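Methanol--corrinoid protein co-methyltransferase (Methanosarcina barkeri, PDB 2I2X) transfers the methyl group of methanol to the cob(I)amide cofactor carried by its partner MtaC, in the methanol pathway of methanogenesis. Local coordinates at residues Y143-E155 / L198-T212. Sequence-based numbering, arbitrary orientation.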
ATOM      1  N   TYR A 143      32.162  -2.063  18.338  1.00 24.94           N
ATOM      2  CA  TYR A 143      31.625  -0.825  18.934  1.00 23.04           C
ATOM      3  C   TYR A 143      32.083   0.437  18.209  1.00 22.68           C
ATOM      4  O   TYR A 143      31.268   1.338  17.953  1.00 22.91           O
ATOM      5  CB  TYR A 143      31.957  -0.704  20.433  1.00 21.57           C
ATOM      6  CG  TYR A 143      31.119   0.338  21.145  1.00 19.57           C
ATOM      7  CD1 TYR A 143      29.832   0.039  21.578  1.00 17.59           C
ATOM      8  CD2 TYR A 143      31.603   1.635  21.369  1.00 16.48           C
ATOM      9  CE1 TYR A 143      29.039   1.005  22.211  1.00 16.11           C
ATOM     10  CE2 TYR A 143      30.811   2.610  21.997  1.00 14.13           C
ATOM     11  CZ  TYR A 143      29.530   2.284  22.424  1.00 13.93           C
ATOM     12  OH  TYR A 143      28.728   3.218  23.064  1.00 12.70           O
ATOM     13  N   SER A 144      33.373   0.505  17.884  1.00 21.62           N
ATOM     14  CA  SER A 144      33.936   1.724  17.304  1.00 20.62           C
ATOM     15  C   SER A 144      33.440   1.900  15.880  1.00 19.97           C
ATOM     16  O   SER A 144      33.274   3.033  15.405  1.00 19.67           O
ATOM     17  CB  SER A 144      35.464   1.706  17.327  1.00 20.50           C
ATOM     18  OG  SER A 144      35.984   0.628  16.575  1.00 19.92           O
ATOM     19  N   VAL A 145      33.205   0.775  15.212  1.00 19.01           N
ATOM     20  CA  VAL A 145      32.657   0.794  13.864  1.00 19.32           C
ATOM     21  C   VAL A 145      31.225   1.365  13.933  1.00 18.95           C
ATOM     22  O   VAL A 145      30.863   2.250  13.170  1.00 18.06           O
ATOM     23  CB  VAL A 145      32.695  -0.611  13.218  1.00 19.38           C
ATOM     24  CG1 VAL A 145      32.123  -0.592  11.799  1.00 20.51           C
ATOM     25  CG2 VAL A 145      34.125  -1.143  13.175  1.00 19.56           C
ATOM     26  N   PHE A 146      30.460   0.866  14.905  1.00 18.98           N
ATOM     27  CA  PHE A 146      29.117   1.308  15.212  1.00 18.51           C
ATOM     28  C   PHE A 146      29.049   2.837  15.268  1.00 18.44           C
ATOM     29  O   PHE A 146      28.245   3.463  14.564  1.00 17.69           O
ATOM     30  CB  PHE A 146      28.706   0.672  16.539  1.00 18.49           C
ATOM     31  CG  PHE A 146      27.299   0.974  16.978  1.00 17.62           C
ATOM     32  CD1 PHE A 146      26.217   0.739  16.137  1.00 16.26           C
ATOM     33  CD2 PHE A 146      27.061   1.457  18.259  1.00 16.43           C
ATOM     34  CE1 PHE A 146      24.924   0.991  16.566  1.00 16.26           C
ATOM     35  CE2 PHE A 146      25.766   1.708  18.695  1.00 16.22           C
ATOM     36  CZ  PHE A 146      24.695   1.478  17.845  1.00 15.62           C
ATOM     37  N   LEU A 147      29.913   3.426  16.089  1.00 18.46           N
ATOM     38  CA  LEU A 147      30.018   4.890  16.219  1.00 18.10           C
ATOM     39  C   LEU A 147      30.404   5.592  14.924  1.00 18.26           C
ATOM     40  O   LEU A 147      29.870   6.669  14.630  1.00 18.59           O
ATOM     41  CB  LEU A 147      31.017   5.274  17.316  1.00 17.41           C
ATOM     42  CG  LEU A 147      30.693   4.880  18.760  1.00 17.92           C
ATOM     43  CD1 LEU A 147      31.671   5.594  19.728  1.00 17.66           C
ATOM     44  CD2 LEU A 147      29.212   5.140  19.151  1.00 14.40           C
ATOM     45  N   GLU A 148      31.343   5.004  14.177  1.00 18.45           N
ATOM     46  CA  GLU A 148      31.789   5.555  12.901  1.00 19.16           C
ATOM     47  C   GLU A 148      30.617   5.640  11.933  1.00 18.77           C
ATOM     48  O   GLU A 148      30.548   6.560  11.118  1.00 18.44           O
ATOM     49  CB  GLU A 148      32.855   4.672  12.257  1.00 19.99           C
ATOM     50  CG  GLU A 148      34.236   4.755  12.836  1.00 24.45           C
ATOM     51  CD  GLU A 148      35.225   3.789  12.159  1.00 29.66           C
ATOM     52  OE1 GLU A 148      35.264   3.742  10.901  1.00 32.07           O
ATOM     53  OE2 GLU A 148      35.972   3.095  12.893  1.00 30.82           O
ATOM     54  N   ALA A 149      29.704   4.674  12.004  1.00 18.07           N
ATOM     55  CA  ALA A 149      28.539   4.729  11.147  1.00 18.49           C
ATOM     56  C   ALA A 149      27.698   5.985  11.454  1.00 18.33           C
ATOM     57  O   ALA A 149      27.312   6.719  10.526  1.00 18.45           O
ATOM     58  CB  ALA A 149      27.716   3.452  11.230  1.00 18.27           C
ATOM     59  N   PHE A 150      27.454   6.246  12.737  1.00 17.58           N
ATOM     60  CA  PHE A 150      26.672   7.412  13.113  1.00 17.51           C
ATOM     61  C   PHE A 150      27.398   8.654  12.651  1.00 17.48           C
ATOM     62  O   PHE A 150      26.799   9.524  12.050  1.00 17.37           O
ATOM     63  CB  PHE A 150      26.421   7.511  14.625  1.00 17.47           C
ATOM     64  CG  PHE A 150      25.394   6.557  15.148  1.00 17.40           C
ATOM     65  CD1 PHE A 150      24.026   6.856  15.063  1.00 15.99           C
ATOM     66  CD2 PHE A 150      25.790   5.368  15.774  1.00 17.08           C
ATOM     67  CE1 PHE A 150      23.064   5.978  15.556  1.00 13.73           C
ATOM     68  CE2 PHE A 150      24.822   4.465  16.276  1.00 15.82           C
ATOM     69  CZ  PHE A 150      23.453   4.777  16.153  1.00 15.22           C
ATOM     70  N   GLU A 151      28.687   8.762  12.906  1.00 17.99           N
ATOM     71  CA  GLU A 151      29.278  10.050  12.598  1.00 19.25           C
ATOM     72  C   GLU A 151      29.534  10.313  11.104  1.00 18.79           C
ATOM     73  O   GLU A 151      29.457  11.451  10.647  1.00 18.39           O
ATOM     74  CB  GLU A 151      30.449  10.373  13.516  1.00 19.46           C
ATOM     75  CG  GLU A 151      31.797  10.399  12.928  1.00 22.85           C
ATOM     76  CD  GLU A 151      32.831  10.767  14.006  1.00 27.97           C
ATOM     77  OE1 GLU A 151      33.036  11.986  14.264  1.00 27.80           O
ATOM     78  OE2 GLU A 151      33.414   9.826  14.598  1.00 28.56           O
ATOM     79  N   GLN A 152      29.793   9.249  10.350  1.00 18.70           N
ATOM     80  CA  GLN A 152      30.006   9.374   8.926  1.00 18.97           C
ATOM     81  C   GLN A 152      28.721   9.782   8.221  1.00 18.46           C
ATOM     82  O   GLN A 152      28.757  10.659   7.352  1.00 18.05           O
ATOM     83  CB  GLN A 152      30.563   8.087   8.337  1.00 19.64           C
ATOM     84  CG  GLN A 152      32.012   7.825   8.697  1.00 22.95           C
ATOM     85  CD  GLN A 152      32.921   8.833   8.070  1.00 29.07           C
ATOM     86  OE1 GLN A 152      32.860   9.061   6.850  1.00 31.54           O
ATOM     87  NE2 GLN A 152      33.770   9.472   8.893  1.00 30.32           N
ATOM     88  N   CYS A 153      27.596   9.167   8.608  1.00 17.93           N
ATOM     89  CA  CYS A 153      26.290   9.514   8.041  1.00 17.13           C
ATOM     90  C   CYS A 153      25.911  10.919   8.431  1.00 17.39           C
ATOM     91  O   CYS A 153      25.306  11.659   7.640  1.00 17.09           O
ATOM     92  CB  CYS A 153      25.214   8.563   8.521  1.00 16.82           C
ATOM     93  SG  CYS A 153      25.408   6.936   7.812  1.00 15.08           S
ATOM     94  N   ALA A 154      26.297  11.301   9.647  1.00 17.19           N
ATOM     95  CA  ALA A 154      25.967  12.626  10.160  1.00 16.77           C
ATOM     96  C   ALA A 154      26.785  13.690   9.465  1.00 16.93           C
ATOM     97  O   ALA A 154      26.394  14.833   9.411  1.00 17.32           O
ATOM     98  CB  ALA A 154      26.188  12.681  11.637  1.00 16.55           C
ATOM     99  N   GLU A 155      27.930  13.306   8.927  1.00 17.40           N
ATOM    100  CA  GLU A 155      28.806  14.255   8.271  1.00 17.97           C
ATOM    101  C   GLU A 155      28.472  14.383   6.807  1.00 17.61           C
ATOM    102  O   GLU A 155      28.994  15.266   6.136  1.00 18.46           O
ATOM    103  CB  GLU A 155      30.273  13.852   8.454  1.00 18.20           C
ATOM    104  CG  GLU A 155      30.880  14.511   9.689  1.00 21.27           C
ATOM    105  CD  GLU A 155      32.212  13.900  10.158  1.00 25.24           C
ATOM    106  OE1 GLU A 155      32.868  13.107   9.429  1.00 26.25           O
ATOM    107  OE2 GLU A 155      32.604  14.234  11.289  1.00 26.75           O
ATOM    108  N   LEU A 198      24.700   3.656  27.609  1.00 12.81           N
ATOM    109  CA  LEU A 198      26.027   3.623  26.998  1.00 13.41           C
ATOM    110  C   LEU A 198      25.944   4.273  25.631  1.00 13.60           C
ATOM    111  O   LEU A 198      26.545   5.324  25.369  1.00 14.74           O
ATOM    112  CB  LEU A 198      26.490   2.173  26.808  1.00 13.72           C
ATOM    113  CG  LEU A 198      27.957   1.691  26.757  1.00 14.68           C
ATOM    114  CD1 LEU A 198      28.108   0.616  25.686  1.00 13.62           C
ATOM    115  CD2 LEU A 198      29.010   2.779  26.557  1.00 13.99           C
ATOM    116  N   ILE A 199      25.162   3.659  24.758  1.00 12.95           N
ATOM    117  CA  ILE A 199      25.128   4.071  23.358  1.00 12.02           C
ATOM    118  C   ILE A 199      24.599   5.492  23.127  1.00 11.59           C
ATOM    119  O   ILE A 199      25.160   6.239  22.316  1.00 10.87           O
ATOM    120  CB  ILE A 199      24.390   3.030  22.512  1.00 12.06           C
ATOM    121  CG1 ILE A 199      22.932   2.913  22.962  1.00 11.60           C
ATOM    122  CG2 ILE A 199      25.102   1.680  22.642  1.00 10.60           C
ATOM    123  CD1 ILE A 199      22.117   2.010  22.100  1.00 15.25           C
ATOM    124  N   TRP A 200      23.560   5.884  23.862  1.00 11.27           N
ATOM    125  CA  TRP A 200      22.968   7.204  23.624  1.00 11.53           C
ATOM    126  C   TRP A 200      23.820   8.383  24.110  1.00 12.20           C
ATOM    127  O   TRP A 200      23.716   9.487  23.587  1.00 12.64           O
ATOM    128  CB  TRP A 200      21.492   7.259  24.056  1.00 11.38           C
ATOM    129  CG  TRP A 200      20.655   6.529  22.997  1.00 10.87           C
ATOM    130  CD1 TRP A 200      20.154   5.244  23.069  1.00  9.74           C
ATOM    131  CD2 TRP A 200      20.325   7.017  21.686  1.00  7.20           C
ATOM    132  NE1 TRP A 200      19.526   4.920  21.887  1.00 10.54           N
ATOM    133  CE2 TRP A 200      19.615   5.987  21.024  1.00  8.38           C
ATOM    134  CE3 TRP A 200      20.538   8.232  21.020  1.00  6.76           C
ATOM    135  CZ2 TRP A 200      19.112   6.138  19.723  1.00  7.43           C
ATOM    136  CZ3 TRP A 200      20.027   8.389  19.713  1.00  6.75           C
ATOM    137  CH2 TRP A 200      19.327   7.345  19.087  1.00  6.80           C
ATOM    138  N   THR A 201      24.696   8.129  25.084  1.00 12.26           N
ATOM    139  CA  THR A 201      25.648   9.116  25.516  1.00 10.99           C
ATOM    140  C   THR A 201      26.615   9.371  24.382  1.00 11.22           C
ATOM    141  O   THR A 201      26.882  10.511  24.022  1.00 11.96           O
ATOM    142  CB  THR A 201      26.388   8.604  26.752  1.00 11.57           C
ATOM    143  OG1 THR A 201      25.429   8.450  27.815  1.00 11.67           O
ATOM    144  CG2 THR A 201      27.534   9.572  27.170  1.00  7.68           C
ATOM    145  N   ASP A 202      27.139   8.310  23.803  1.00 11.05           N
ATOM    146  CA  ASP A 202      28.017   8.464  22.679  1.00 11.42           C
ATOM    147  C   ASP A 202      27.310   9.026  21.445  1.00 12.21           C
ATOM    148  O   ASP A 202      27.878   9.912  20.780  1.00 12.53           O
ATOM    149  CB  ASP A 202      28.662   7.139  22.350  1.00 11.95           C
ATOM    150  CG  ASP A 202      29.643   6.692  23.405  1.00 13.03           C
ATOM    151  OD1 ASP A 202      30.192   7.550  24.155  1.00 16.92           O
ATOM    152  OD2 ASP A 202      29.856   5.466  23.485  1.00 13.03           O
ATOM    153  N   ILE A 203      26.088   8.542  21.144  1.00 12.22           N
ATOM    154  CA  ILE A 203      25.359   9.019  19.944  1.00 11.88           C
ATOM    155  C   ILE A 203      25.128  10.527  20.001  1.00 12.31           C
ATOM    156  O   ILE A 203      25.412  11.227  19.043  1.00 11.47           O
ATOM    157  CB  ILE A 203      24.048   8.263  19.651  1.00 10.83           C
ATOM    158  CG1 ILE A 203      24.366   6.835  19.201  1.00 10.76           C
ATOM    159  CG2 ILE A 203      23.294   8.972  18.546  1.00 10.09           C
ATOM    160  CD1 ILE A 203      23.312   5.777  19.543  1.00  6.26           C
ATOM    161  N   SER A 204      24.663  11.009  21.146  1.00 13.86           N
ATOM    162  CA  SER A 204      24.419  12.438  21.368  1.00 15.79           C
ATOM    163  C   SER A 204      25.679  13.311  21.235  1.00 16.59           C
ATOM    164  O   SER A 204      25.663  14.363  20.582  1.00 15.81           O
ATOM    165  CB  SER A 204      23.794  12.623  22.736  1.00 15.80           C
ATOM    166  OG  SER A 204      22.540  11.952  22.792  1.00 18.12           O
ATOM    167  N   LYS A 205      26.772  12.853  21.848  1.00 18.01           N
ATOM    168  CA  LYS A 205      28.090  13.469  21.676  1.00 19.06           C
ATOM    169  C   LYS A 205      28.400  13.692  20.167  1.00 18.85           C
ATOM    170  O   LYS A 205      28.828  14.784  19.738  1.00 18.59           O
ATOM    171  CB  LYS A 205      29.122  12.552  22.314  1.00 19.39           C
ATOM    172  CG  LYS A 205      30.194  13.251  23.050  1.00 23.17           C
ATOM    173  CD  LYS A 205      30.426  12.589  24.419  1.00 28.22           C
ATOM    174  CE  LYS A 205      31.453  11.436  24.370  1.00 31.95           C
ATOM    175  NZ  LYS A 205      31.797  10.977  25.766  1.00 33.11           N
ATOM    176  N   ILE A 206      28.159  12.664  19.367  1.00 18.47           N
ATOM    177  CA  ILE A 206      28.383  12.753  17.927  1.00 18.92           C
ATOM    178  C   ILE A 206      27.442  13.740  17.231  1.00 19.63           C
ATOM    179  O   ILE A 206      27.871  14.523  16.369  1.00 19.87           O
ATOM    180  CB  ILE A 206      28.313  11.369  17.278  1.00 18.97           C
ATOM    181  CG1 ILE A 206      29.565  10.562  17.671  1.00 16.86           C
ATOM    182  CG2 ILE A 206      28.163  11.473  15.748  1.00 18.11           C
ATOM    183  CD1 ILE A 206      29.384   9.060  17.558  1.00 15.28           C
ATOM    184  N   ALA A 207      26.177  13.725  17.627  1.00 20.07           N
ATOM    185  CA  ALA A 207      25.191  14.647  17.083  1.00 21.03           C
ATOM    186  C   ALA A 207      25.607  16.112  17.348  1.00 21.88           C
ATOM    187  O   ALA A 207      25.564  16.983  16.457  1.00 21.71           O
ATOM    188  CB  ALA A 207      23.798  14.344  17.671  1.00 20.37           C
ATOM    189  N   LYS A 208      26.018  16.366  18.582  1.00 22.65           N
ATOM    190  CA  LYS A 208      26.443  17.679  18.971  1.00 23.68           C
ATOM    191  C   LYS A 208      27.645  18.102  18.113  1.00 23.45           C
ATOM    192  O   LYS A 208      27.651  19.204  17.549  1.00 23.28           O
ATOM    193  CB  LYS A 208      26.764  17.687  20.468  1.00 24.21           C
ATOM    194  CG  LYS A 208      26.972  19.071  21.078  1.00 26.66           C
ATOM    195  CD  LYS A 208      27.736  18.944  22.406  1.00 30.27           C
ATOM    196  CE  LYS A 208      28.232  20.290  22.911  1.00 31.79           C
ATOM    197  NZ  LYS A 208      28.451  20.261  24.390  1.00 34.20           N
ATOM    198  N   LYS A 209      28.628  17.209  17.983  1.00 23.38           N
ATOM    199  CA  LYS A 209      29.871  17.515  17.266  1.00 23.58           C
ATOM    200  C   LYS A 209      29.630  17.815  15.792  1.00 22.58           C
ATOM    201  O   LYS A 209      30.276  18.690  15.215  1.00 23.08           O
ATOM    202  CB  LYS A 209      30.872  16.368  17.421  1.00 24.67           C
ATOM    203  CG  LYS A 209      32.265  16.615  16.821  1.00 27.27           C
ATOM    204  CD  LYS A 209      32.984  15.277  16.545  1.00 31.12           C
ATOM    205  CE  LYS A 209      34.330  15.468  15.814  1.00 32.15           C
ATOM    206  NZ  LYS A 209      35.072  14.150  15.635  1.00 33.15           N
ATOM    207  N   THR A 210      28.679  17.111  15.198  1.00 21.22           N
ATOM    208  CA  THR A 210      28.372  17.253  13.772  1.00 19.98           C
ATOM    209  C   THR A 210      27.200  18.189  13.475  1.00 19.30           C
ATOM    210  O   THR A 210      26.861  18.399  12.322  1.00 19.48           O
ATOM    211  CB  THR A 210      28.029  15.888  13.178  1.00 20.30           C
ATOM    212  OG1 THR A 210      26.912  15.334  13.903  1.00 20.54           O
ATOM    213  CG2 THR A 210      29.242  14.930  13.265  1.00 18.93           C
ATOM    214  N   GLY A 211      26.569  18.742  14.507  1.00 18.52           N
ATOM    215  CA  GLY A 211      25.434  19.657  14.318  1.00 17.03           C
ATOM    216  C   GLY A 211      24.183  18.951  13.814  1.00 16.81           C
ATOM    217  O   GLY A 211      23.349  19.573  13.165  1.00 17.20           O
ATOM    218  N   THR A 212      24.049  17.650  14.088  1.00 15.79           N
ATOM    219  CA  THR A 212      22.859  16.918  13.699  1.00 14.91           C
ATOM    220  C   THR A 212      21.950  16.601  14.894  1.00 14.50           C
ATOM    221  O   THR A 212      22.125  17.128  15.998  1.00 13.62           O
ATOM    222  CB  THR A 212      23.208  15.655  12.932  1.00 15.51           C
ATOM    223  OG1 THR A 212      23.948  14.762  13.790  1.00 16.31           O
ATOM    224  CG2 THR A 212      24.008  16.015  11.656  1.00 14.20           C
TER
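Tyr143 reaches across to helix 198-210 and donates a hydrogen bond from OH to Asp202 OD2 at 2.6 Å. The oxygen is met on its anti side and lies at the ring edge, in the ring plane; ring and carboxylate planes stand 70° apart. With CG anti to the backbone N (chi1 -164°), the ring is directed toward helix 198-210, and its CE1 rests 3.6 Å from Leu198 CD1. A phenylalanine here would probably leave Asp202 without its hydroxyl partner across the contact. Phe146 touches Ile199 CG2 through CE2. Leu147 sets CD2 against Asp202 CB at 3.8 Å. Phe150 takes Ile203 CG1 over the centre of one ring face, a CH-pi contact 3.7 Å from the centroid. CD1, the next carbon on that branch, touches Phe150 CZ and also lies over the Trp200 ring, so the branch sits between two aromatics. Glu151 packs CB on Ile206 CG2 at 3.4 Å, and its OE1 forms a salt bridge with Lys209 NZ at 3.3 Å. Ala154 CB lies against the hydroxyls of Thr210 and Thr212; Thr212 OG1 donates to Thr210 OG1, which donates to Ile206 O. Segments 143-155 and 198-210 run in the same general direction, axes 26° apart, as neighbours outside the TIM barrel. The buried aromatics and Ala154 lie against barrel strands, while the tyrosine-aspartate bond and the salt bridge join more exposed residues.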